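Local coordinates for LPXTG cell wall surface protein (Streptococcus gordonii, PDB 7AVK), which is a cell-wall-anchored streptococcal adhesin whose tandem SHIRT domains, one of them described here, probably set how far its binding region projects from the bacterial surface, at residues L25-Q30 with T40-S45; T2-H7 with G70-F75. All blocks are in the same frame, centred on the assembly; numbering follows the deposited sequence. Where two conformers were deposited one is given.

Contact 1. Residues L25-Q30 with T40-S45; sequences LLPVDQ and TPTQPS
With CG anti to the carbonyl carbon (chi1 -59°) and the chain extended beyond it (chi2 178°), Q30 carries its carboxamide across to T40 and T42. In T42, OG1 is likewise anti to the carbonyl carbon (chi1 -56°), which sets it facing NE2 of Q30. The amide then gives both its N-H groups to the other segment. NE2 of Q30 donates to the carbonyl O of T40 over 2.9 Å, in the plane of the amide and almost perfectly straight, and to OG1 of T42 over 3.0 Å, more bent and tilted from that plane. Two bonds on one nitrogen, with a water joining OE1 of Q30 to N of T40, would hold the rotation of the amide in this conformer. A second water links OG1 of T42 to the carbonyl O of V28, and a third joins the carbonyl O of L25 to N of S45.

Side-chain carbon contacts accompany the polar ones. The ring of P27 slides alongside T42, its CB 3.6 Å from CG2 of T42, and CB of L25 lies 4.4 Å from CB of P44. CD2 of L25 also meets the hydroxyl OG of S45 at 3.5 Å. P27, P41 and P44 all pack on Y61 of strand 55-61, and OE1 of Q43 hydrogen-bonds a bound isothiocyanate. No strand ladder forms: the two proline-containing segments run roughly antiparallel, tied by one side-chain amide and bridging waters, as connecting loops laid over the mixed sheet of a SHIRT domain.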
loop_
_atom_site.group_PDB
_atom_site.type_symbol
_atom_site.label_atom_id
_atom_site.label_comp_id
_atom_site.label_asym_id
_atom_site.label_seq_id
_atom_site.Cartn_x
_atom_site.Cartn_y
_atom_site.Cartn_z
ATOM N N LEU A 25 -2.561 0.300 9.023
ATOM C CA LEU A 25 -1.952 1.429 8.348
ATOM C C LEU A 25 -2.346 1.533 6.876
ATOM O O LEU A 25 -1.884 2.428 6.169
ATOM C CB LEU A 25 -0.428 1.376 8.510
ATOM C CG LEU A 25 0.051 1.460 9.938
ATOM C CD1 LEU A 25 1.544 1.080 10.029
ATOM C CD2 LEU A 25 -0.229 2.832 10.526
ATOM N N LEU A 26 -3.197 0.623 6.392
ATOM C CA LEU A 26 -3.597 0.663 4.985
ATOM C C LEU A 26 -4.331 1.968 4.691
ATOM O O LEU A 26 -5.349 2.254 5.366
ATOM C CB LEU A 26 -4.499 -0.525 4.667
ATOM C CG LEU A 26 -4.756 -0.727 3.172
ATOM C CD1 LEU A 26 -3.511 -1.193 2.471
ATOM C CD2 LEU A 26 -5.896 -1.717 2.975
ATOM N N PRO A 27 -3.907 2.750 3.717
ATOM C CA PRO A 27 -4.606 4.018 3.440
ATOM C C PRO A 27 -5.992 3.786 2.841
ATOM O O PRO A 27 -6.262 2.770 2.187
ATOM C CB PRO A 27 -3.714 4.717 2.412
ATOM C CG PRO A 27 -2.346 4.149 2.690
ATOM C CD PRO A 27 -2.617 2.679 2.988
ATOM N N VAL A 28 -6.837 4.804 2.996
ATOM C CA VAL A 28 -8.136 4.822 2.360
ATOM C C VAL A 28 -7.991 4.944 0.842
ATOM O O VAL A 28 -6.973 5.387 0.313
ATOM C CB VAL A 28 -9.060 5.900 2.937
ATOM C CG1 VAL A 28 -9.232 5.738 4.425
ATOM C CG2 VAL A 28 -8.588 7.310 2.582
ATOM N N ASP A 29 -9.066 4.576 0.140
ATOM C CA ASP A 29 -9.110 4.732 -1.294
ATOM C C ASP A 29 -9.057 6.206 -1.661
ATOM O O ASP A 29 -9.606 7.066 -0.972
ATOM C CB ASP A 29 -10.418 4.162 -1.864
ATOM C CG ASP A 29 -10.630 2.656 -1.593
ATOM O OD1 ASP A 29 -9.690 1.946 -1.227
ATOM O OD2 ASP A 29 -11.802 2.233 -1.783
ATOM N N GLN A 30 -8.441 6.480 -2.797
ATOM C CA GLN A 30 -8.491 7.786 -3.442
ATOM C C GLN A 30 -9.621 7.758 -4.457
ATOM O O GLN A 30 -9.629 6.932 -5.332
ATOM C CB GLN A 30 -7.166 8.109 -4.121
ATOM C CG GLN A 30 -5.997 8.112 -3.181
ATOM C CD GLN A 30 -4.696 8.401 -3.903
ATOM O OE1 GLN A 30 -4.695 8.941 -5.051
ATOM N NE2 GLN A 30 -3.598 8.033 -3.306
ATOM N N THR A 40 -0.771 8.974 -7.217
ATOM C CA THR A 40 0.381 8.587 -6.469
ATOM C C THR A 40 -0.116 7.896 -5.223
ATOM O O THR A 40 -1.059 8.409 -4.590
ATOM C CB THR A 40 1.136 9.894 -6.068
ATOM O OG1 THR A 40 1.289 10.732 -7.206
ATOM C CG2 THR A 40 2.431 9.594 -5.365
ATOM N N PRO A 41 0.453 6.759 -4.827
ATOM C CA PRO A 41 -0.072 6.053 -3.659
ATOM C C PRO A 41 0.110 6.880 -2.388
ATOM O O PRO A 41 1.072 7.611 -2.213
ATOM C CB PRO A 41 0.725 4.755 -3.608
ATOM C CG PRO A 41 2.038 5.108 -4.305
ATOM C CD PRO A 41 1.614 6.054 -5.414
ATOM N N THR A 42 -0.841 6.709 -1.458
ATOM C CA THR A 42 -0.739 7.343 -0.162
ATOM C C THR A 42 0.315 6.640 0.679
ATOM O O THR A 42 0.312 5.419 0.791
ATOM C CB THR A 42 -2.099 7.273 0.536
ATOM O OG1 THR A 42 -3.079 7.877 -0.308
ATOM C CG2 THR A 42 -2.078 7.904 1.915
ATOM N N GLN A 43 1.200 7.412 1.307
ATOM C CA GLN A 43 2.171 6.832 2.207
ATOM C C GLN A 43 1.479 6.265 3.436
ATOM O O GLN A 43 0.600 6.934 4.016
ATOM C CB GLN A 43 3.202 7.851 2.657
ATOM C CG GLN A 43 4.165 8.290 1.569
ATOM C CD GLN A 43 5.069 7.162 1.223
ATOM O OE1 GLN A 43 5.158 6.724 0.030
ATOM N NE2 GLN A 43 5.808 6.673 2.215
ATOM N N PRO A 44 1.877 5.098 3.931
ATOM C CA PRO A 44 1.430 4.683 5.276
ATOM C C PRO A 44 1.851 5.750 6.279
ATOM O O PRO A 44 2.954 6.287 6.182
ATOM C CB PRO A 44 2.151 3.342 5.514
ATOM C CG PRO A 44 2.526 2.889 4.033
ATOM C CD PRO A 44 2.832 4.157 3.341
ATOM N N SER A 45 1.016 6.010 7.286
ATOM C CA SER A 45 1.255 7.115 8.248
ATOM C C SER A 45 2.483 6.805 9.099
ATOM O O SER A 45 3.097 7.732 9.613
ATOM C CB SER A 45 0.053 7.382 9.073
ATOM O OG SER A 45 -0.280 6.257 9.849
HETATM O O HOH W 1 -1.670 5.041 6.961
HETATM O O HOH W 2 -5.555 7.726 0.754
HETATM O O HOH W 3 -2.740 10.724 -5.779
#

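Contact 2. Residues T2-H7 with G70-F75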
loop_
_atom_site.group_PDB
_atom_site.type_symbol
_atom_site.label_atom_id
_atom_site.label_comp_id
_atom_site.label_asym_id
_atom_site.label_seq_id
_atom_site.Cartn_x
_atom_site.Cartn_y
_atom_site.Cartn_z
ATOM N N THR A 2 -16.124 7.668 -13.474
ATOM C CA THR A 2 -15.313 7.924 -12.292
ATOM C C THR A 2 -14.550 6.665 -11.921
ATOM O O THR A 2 -15.050 5.546 -12.056
ATOM C CB THR A 2 -16.206 8.378 -11.136
ATOM O OG1 THR A 2 -17.038 9.450 -11.594
ATOM C CG2 THR A 2 -15.380 8.860 -9.982
ATOM N N HIS A 3 -13.308 6.847 -11.483
ATOM C CA HIS A 3 -12.478 5.735 -11.024
ATOM C C HIS A 3 -11.918 6.024 -9.640
ATOM O O HIS A 3 -12.063 7.112 -9.100
ATOM C CB HIS A 3 -11.357 5.470 -12.021
ATOM C CG HIS A 3 -11.855 4.967 -13.327
ATOM N ND1 HIS A 3 -12.369 3.694 -13.479
ATOM C CD2 HIS A 3 -11.902 5.559 -14.546
ATOM C CE1 HIS A 3 -12.717 3.536 -14.749
ATOM N NE2 HIS A 3 -12.446 4.650 -15.411
ATOM N N LYS A 4 -11.287 5.005 -9.057
ATOM C CA LYS A 4 -10.674 5.103 -7.756
ATOM C C LYS A 4 -9.322 4.404 -7.790
ATOM O O LYS A 4 -9.051 3.589 -8.673
ATOM C CB LYS A 4 -11.553 4.515 -6.681
ATOM C CG LYS A 4 -11.818 3.047 -6.829
ATOM C CD LYS A 4 -12.796 2.543 -5.789
ATOM C CE LYS A 4 -13.279 1.104 -6.087
ATOM N NZ LYS A 4 -14.572 0.770 -5.425
ATOM N N ALA A 5 -8.511 4.699 -6.788
ATOM C CA ALA A 5 -7.267 3.991 -6.553
ATOM C C ALA A 5 -7.344 3.406 -5.148
ATOM O O ALA A 5 -7.713 4.092 -4.176
ATOM C CB ALA A 5 -6.067 4.906 -6.646
ATOM N N VAL A 6 -7.016 2.140 -5.045
ATOM C CA VAL A 6 -7.011 1.414 -3.796
ATOM C C VAL A 6 -5.599 0.948 -3.477
ATOM O O VAL A 6 -4.734 0.866 -4.353
ATOM C CB VAL A 6 -7.994 0.218 -3.795
ATOM C CG1 VAL A 6 -9.361 0.665 -4.364
ATOM C CG2 VAL A 6 -7.438 -0.991 -4.511
ATOM N N HIS A 7 -5.398 0.593 -2.201
ATOM C CA HIS A 7 -4.131 0.138 -1.681
ATOM C C HIS A 7 -4.287 -1.271 -1.145
ATOM O O HIS A 7 -5.319 -1.607 -0.554
ATOM C CB HIS A 7 -3.629 1.063 -0.562
ATOM C CG HIS A 7 -3.539 2.521 -0.975
ATOM N ND1 HIS A 7 -4.626 3.357 -1.057
ATOM C CD2 HIS A 7 -2.473 3.283 -1.324
ATOM C CE1 HIS A 7 -4.211 4.566 -1.428
ATOM N NE2 HIS A 7 -2.895 4.560 -1.638
ATOM N N GLY A 70 -9.202 3.986 -17.988
ATOM C CA GLY A 70 -10.258 3.026 -18.211
ATOM C C GLY A 70 -10.493 2.035 -17.089
ATOM O O GLY A 70 -11.465 1.276 -17.156
ATOM N N SER A 71 -9.662 2.031 -16.043
ATOM C CA SER A 71 -9.768 1.074 -14.954
ATOM C C SER A 71 -9.418 1.739 -13.628
ATOM O O SER A 71 -8.684 2.705 -13.577
ATOM C CB SER A 71 -8.810 -0.118 -15.156
ATOM O OG SER A 71 -9.066 -0.747 -16.392
ATOM N N ASP A 72 -9.957 1.169 -12.557
ATOM C CA ASP A 72 -9.509 1.535 -11.225
ATOM C C ASP A 72 -8.084 1.016 -11.042
ATOM O O ASP A 72 -7.667 0.082 -11.699
ATOM C CB ASP A 72 -10.405 0.923 -10.147
ATOM C CG ASP A 72 -11.799 1.373 -10.213
ATOM O OD1 ASP A 72 -12.021 2.520 -10.641
ATOM O OD2 ASP A 72 -12.694 0.643 -9.785
ATOM N N VAL A 73 -7.347 1.653 -10.131
ATOM C CA VAL A 73 -5.906 1.498 -9.908
ATOM C C VAL A 73 -5.764 0.732 -8.589
ATOM O O VAL A 73 -6.482 1.059 -7.645
ATOM C CB VAL A 73 -5.188 2.889 -9.834
ATOM C CG1 VAL A 73 -3.731 2.761 -9.338
ATOM C CG2 VAL A 73 -5.292 3.517 -11.195
ATOM N N LYS A 74 -4.767 -0.207 -8.489
ATOM C CA LYS A 74 -4.353 -0.770 -7.214
ATOM C C LYS A 74 -2.853 -0.572 -7.044
ATOM O O LYS A 74 -2.058 -0.966 -7.905
ATOM C CB LYS A 74 -4.685 -2.260 -7.098
ATOM C CG LYS A 74 -4.219 -2.853 -5.770
ATOM C CD LYS A 74 -4.462 -4.364 -5.551
ATOM C CE LYS A 74 -5.937 -4.693 -5.459
ATOM N NZ LYS A 74 -6.128 -6.099 -5.088
ATOM N N PHE A 75 -2.472 -0.017 -5.899
ATOM C CA PHE A 75 -1.073 0.061 -5.490
ATOM C C PHE A 75 -0.834 -0.994 -4.410
ATOM O O PHE A 75 -1.563 -1.049 -3.425
ATOM C CB PHE A 75 -0.792 1.454 -4.906
ATOM C CG PHE A 75 -0.888 2.540 -5.926
ATOM C CD1 PHE A 75 0.118 2.691 -6.885
ATOM C CD2 PHE A 75 -1.937 3.451 -5.907
ATOM C CE1 PHE A 75 0.069 3.718 -7.855
ATOM C CE2 PHE A 75 -1.972 4.509 -6.855
ATOM C CZ PHE A 75 -0.985 4.604 -7.827
#
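A parallel strand pair at the middle of the five-stranded mixed sheet brings T2-H7 beside G70-F75, joining the first and last strands of the SHIRT domain. A5, V6 and H7 are in register with V73, K74 and F75. The ladder runs from N of V73 to O of K4 (3.0 Å), then from N of V6 to O of V73 (2.9 Å) and from N of F75 to O of V6 (2.9 Å). CB of A5 meets CB of V73 at 3.9 Å on the buried face, which H7 and F75 share; V6 and K74 lie on the other, where CG2 of V6 touches CG of K74 and NZ of K74 makes a salt bridge with E8.

Just before the ladder, a side chain takes over from the backbone. OD1 of D72 accepts from ND1 of H3 at 3.1 Å and from N of K4 at 3.0 Å, the two donors reaching it from opposite faces of the carboxylate plane. The imidazole keeps OD1 at its edge, in the ring plane, although ring and carboxylate planes stand 76° apart; N of S71 lies over one ring face. Gripped from both faces, the carboxylate oxygen closes the end of the ladder. The negative charge of D72 would tend to favour a protonated H3, while the nearby ammonium of K4, not in contact with the carboxylate, would tend to offset that effect.

Contact 2 is the regular strand pairing, with a buried face of A5, V73, H7 and F75 and exposed K4 and D72 at one end; contact 1 is the loop pair, nearer the chain centre. Both are partly buried. They meet directly: N of Q30 probably bonds to O of A5, and NE2 of H7 to N of T42, so residues 25-30 and 40-45 are fastened to residues 2-7. Backbone bonds dominate between the strands, supplemented by a carboxylate at the ladder's end, whereas the loops, having no backbone bond to each other, rely on a side-chain amide, proline contacts and bridging waters. The isothiocyanate pocket takes Q43 from contact 1 and further residues from strand 55-61.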